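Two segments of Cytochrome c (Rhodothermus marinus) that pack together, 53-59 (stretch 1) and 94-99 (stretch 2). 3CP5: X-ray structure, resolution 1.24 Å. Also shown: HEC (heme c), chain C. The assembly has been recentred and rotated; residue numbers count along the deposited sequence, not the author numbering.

Stretch 1 53-59: ERFIGPA
Stretch 2 (94-99) QEYGTM

How does the chain enter the contact from the side of stretch 1? Stretch 1 has no regular helix or strand, and it starts extended: Glu53 (phi/psi -156/162) stays out of reach, and Arg54 (-66/149) directs its CA-to-CB bond toward stretch 2. With chi1 m, chi2 t, chi3 143° and chi4 118°, the Arg54 side chain reaches Tyr96 and Glu95 together. Its NE donates a hydrogen bond to Tyr96 OH (2.8 Å, 159° at the hydrogen), with the hydroxyl near the guanidinium plane. Glu95, held t, t with chi3 -11°, places OE2 over one face of the guanidinium, 3.3 Å from Arg54 NH2. This salt bridge is a matter of charge, since no N-H points at the oxygen.

What do Phe55 and Ile56 add? Phe55 (-142/-120, chi1 t, chi2 56°) turns its CA-to-CB bond away from stretch 2, but its backbone N donates to Gly57 O at 3.0 Å, tying the bend together. The CA-to-CB bond of Ile56 (-73/-38) runs sideways, with chi1 m and chi2 t, and its CG2 comes within 3.6 Å of Thr98 OG1. Its carbonyl is busier: Ile56 O lies 3.4 Å from Tyr96 CD1 and accepts a hydrogen bond from a water at 2.7 Å. That water also donates to Tyr96 O (2.8 Å) and accepts from Thr98 OG1 (2.7 Å), so one molecule joins the two backbones and the threonine hydroxyl, which chi1 p puts in place.

Why do glycine and proline suit the middle of the contact? Gly57 (-118/-179) is buried, its CA 6.4 Å from the CA of Tyr96 and 3.7 Å from heme C2D; an ideal CB would clash with heme C1D at 2.8 Å. Pro58 (-67/158, C-gamma endo) then lays its ring against the tyrosine: CD sits 3.9 Å from the centroid of the Tyr96 ring, 12° off the normal, in a CH-pi contact, while Pro58 CB is 3.8 Å from Tyr96 CZ. Pro58 CD also approaches heme C3D at 3.6 Å. Ala59 (-62/142) makes no contact across.

How does stretch 2 present Tyr96? Residues 94-96 end a helix, and Tyr96 (-99/-25, chi1 -79°, chi2 -88°) directs its CA-to-CB bond toward stretch 1, contributing the largest covered area in a summed interface of 292 Å². Gly97 leaves helical geometry with phi 87°, a value that favours glycine. Thr98 (-76/165) follows, its N weakly hydrogen-bonded to Tyr96 O at 3.0 Å, before Met99 (-116/144) turns its CA-to-CB bond away.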

# COMPACT_ATOMS: atom_id res chain seq x y z
N GLU A 53 -12.87 3.86 6.88
CA GLU A 53 -12.94 3.43 8.28
C GLU A 53 -12.05 2.23 8.53
O GLU A 53 -11.62 1.54 7.59
CB GLU A 53 -14.39 3.13 8.67
CG GLU A 53 -14.96 1.95 7.93
CD GLU A 53 -16.40 1.61 8.21
OE1 GLU A 53 -17.08 2.39 8.93
OE2 GLU A 53 -16.91 0.58 7.69
N ARG A 54 -11.76 2.01 9.80
CA ARG A 54 -11.03 0.82 10.20
C ARG A 54 -11.89 -0.41 9.94
O ARG A 54 -13.13 -0.36 10.01
CB ARG A 54 -10.71 0.83 11.70
CG ARG A 54 -10.01 2.06 12.16
CD ARG A 54 -9.54 1.99 13.61
NE ARG A 54 -8.27 2.70 13.60
CZ ARG A 54 -7.89 3.79 14.22
NH1 ARG A 54 -8.71 4.44 15.04
NH2 ARG A 54 -6.64 4.26 14.05
N PHE A 55 -11.22 -1.50 9.65
CA PHE A 55 -11.86 -2.80 9.48
C PHE A 55 -10.96 -3.89 10.07
O PHE A 55 -10.63 -3.80 11.24
CB PHE A 55 -12.20 -2.99 7.99
CG PHE A 55 -13.14 -4.13 7.69
CD1 PHE A 55 -14.40 -4.17 8.34
CD2 PHE A 55 -12.84 -5.15 6.83
CE1 PHE A 55 -15.28 -5.22 8.11
CE2 PHE A 55 -13.73 -6.21 6.65
CZ PHE A 55 -14.92 -6.25 7.28
N ILE A 56 -10.51 -4.87 9.33
CA ILE A 56 -9.49 -5.79 9.85
C ILE A 56 -8.16 -5.07 9.89
O ILE A 56 -7.40 -5.24 10.84
CB ILE A 56 -9.45 -7.09 9.04
CG1 ILE A 56 -10.76 -7.87 9.22
CG2 ILE A 56 -8.21 -7.92 9.37
CD1 ILE A 56 -11.01 -9.00 8.24
N GLY A 57 -7.92 -4.25 8.89
CA GLY A 57 -6.75 -3.37 8.89
C GLY A 57 -7.17 -1.91 8.87
O GLY A 57 -8.37 -1.58 8.84
N PRO A 58 -6.20 -1.00 8.85
CA PRO A 58 -6.53 0.44 8.85
C PRO A 58 -7.21 0.96 7.60
O PRO A 58 -7.12 0.38 6.53
CB PRO A 58 -5.16 1.10 9.01
CG PRO A 58 -4.15 0.08 8.63
CD PRO A 58 -4.78 -1.26 8.92
N ALA A 59 -7.91 2.10 7.72
CA ALA A 59 -8.47 2.80 6.59
C ALA A 59 -7.38 3.26 5.66
O ALA A 59 -6.31 3.72 6.07
CB ALA A 59 -9.23 4.04 7.10
N GLN A 94 0.82 -4.37 16.47
CA GLN A 94 0.43 -4.29 17.87
C GLN A 94 -0.99 -3.76 17.96
O GLN A 94 -1.80 -4.22 18.80
CB GLN A 94 1.43 -3.38 18.60
CG GLN A 94 1.07 -3.08 20.05
CD GLN A 94 2.08 -2.09 20.63
OE1 GLN A 94 2.16 -0.95 20.17
NE2 GLN A 94 2.83 -2.60 21.57
N GLU A 95 -1.36 -2.76 17.17
CA GLU A 95 -2.71 -2.23 17.23
C GLU A 95 -3.79 -3.14 16.68
O GLU A 95 -4.89 -3.19 17.28
CB GLU A 95 -2.74 -0.90 16.47
CG GLU A 95 -4.04 -0.16 16.47
CD GLU A 95 -4.02 1.19 15.78
OE1 GLU A 95 -2.91 1.67 15.46
OE2 GLU A 95 -5.10 1.79 15.58
N TYR A 96 -3.55 -3.81 15.57
CA TYR A 96 -4.57 -4.51 14.83
C TYR A 96 -4.61 -5.98 15.12
O TYR A 96 -5.66 -6.61 14.92
CB TYR A 96 -4.41 -4.26 13.32
CG TYR A 96 -4.97 -2.88 13.01
CD1 TYR A 96 -6.30 -2.67 12.70
CD2 TYR A 96 -4.18 -1.75 13.05
CE1 TYR A 96 -6.80 -1.41 12.43
CE2 TYR A 96 -4.69 -0.48 12.78
CZ TYR A 96 -6.01 -0.29 12.46
OH TYR A 96 -6.55 0.95 12.20
N GLY A 97 -3.50 -6.53 15.55
CA GLY A 97 -3.43 -7.92 16.02
C GLY A 97 -3.18 -8.93 14.93
O GLY A 97 -2.25 -9.75 14.89
N THR A 98 -4.03 -8.95 13.94
CA THR A 98 -3.76 -9.85 12.81
C THR A 98 -2.67 -9.29 11.90
O THR A 98 -2.31 -8.11 11.96
CB THR A 98 -5.08 -10.05 12.07
OG1 THR A 98 -5.46 -8.80 11.51
CG2 THR A 98 -6.11 -10.55 13.06
N MET A 99 -2.14 -10.17 11.02
CA MET A 99 -1.04 -9.78 10.15
C MET A 99 -1.46 -9.84 8.68
O MET A 99 -2.20 -10.69 8.21
CB MET A 99 0.20 -10.64 10.41
CG MET A 99 0.76 -10.59 11.83
SD MET A 99 2.37 -11.34 11.94
CE MET A 99 2.10 -12.98 11.26
FE HEC C . -3.10 -4.37 4.39
CHA HEC C . -1.66 -2.54 6.88
CHB HEC C . -2.23 -2.00 2.10
CHC HEC C . -4.26 -6.41 1.88
CHD HEC C . -4.48 -6.44 6.69
NA HEC C . -2.17 -2.62 4.49
C1A HEC C . -1.57 -2.02 5.60
C2A HEC C . -0.86 -0.84 5.18
C3A HEC C . -1.04 -0.68 3.86
C4A HEC C . -1.84 -1.81 3.43
CMA HEC C . -0.51 0.46 2.95
CAA HEC C . -0.16 0.18 6.10
CBA HEC C . -1.07 1.33 6.53
CGA HEC C . -0.34 2.45 7.23
O1A HEC C . -1.05 3.32 7.83
O2A HEC C . 0.91 2.51 7.15
NB HEC C . -3.28 -4.23 2.40
C1B HEC C . -2.98 -3.10 1.66
C2B HEC C . -3.29 -3.35 0.28
C3B HEC C . -3.78 -4.61 0.16
C4B HEC C . -3.78 -5.16 1.51
CMB HEC C . -3.08 -2.28 -0.82
CAB HEC C . -4.10 -5.40 -1.12
CBB HEC C . -3.01 -5.51 -2.02
NC HEC C . -4.09 -6.11 4.30
C1C HEC C . -4.46 -6.84 3.18
C2C HEC C . -5.17 -8.05 3.56
C3C HEC C . -5.24 -8.07 4.90
C4C HEC C . -4.63 -6.84 5.36
CMC HEC C . -5.89 -8.93 2.55
CAC HEC C . -6.09 -9.00 5.81
CBC HEC C . -5.76 -10.38 5.67
ND HEC C . -3.05 -4.46 6.38
C1D HEC C . -3.71 -5.40 7.17
C2D HEC C . -3.46 -5.10 8.58
C3D HEC C . -2.59 -4.09 8.61
C4D HEC C . -2.41 -3.64 7.24
CMD HEC C . -4.07 -5.98 9.71
CAD HEC C . -1.87 -3.45 9.81
CBD HEC C . -0.49 -4.11 10.01
CGD HEC C . -0.68 -5.58 10.32
O1D HEC C . -0.20 -6.45 9.54
O2D HEC C . -1.35 -5.82 11.40
O HOH W 1 -7.26 -7.15 12.68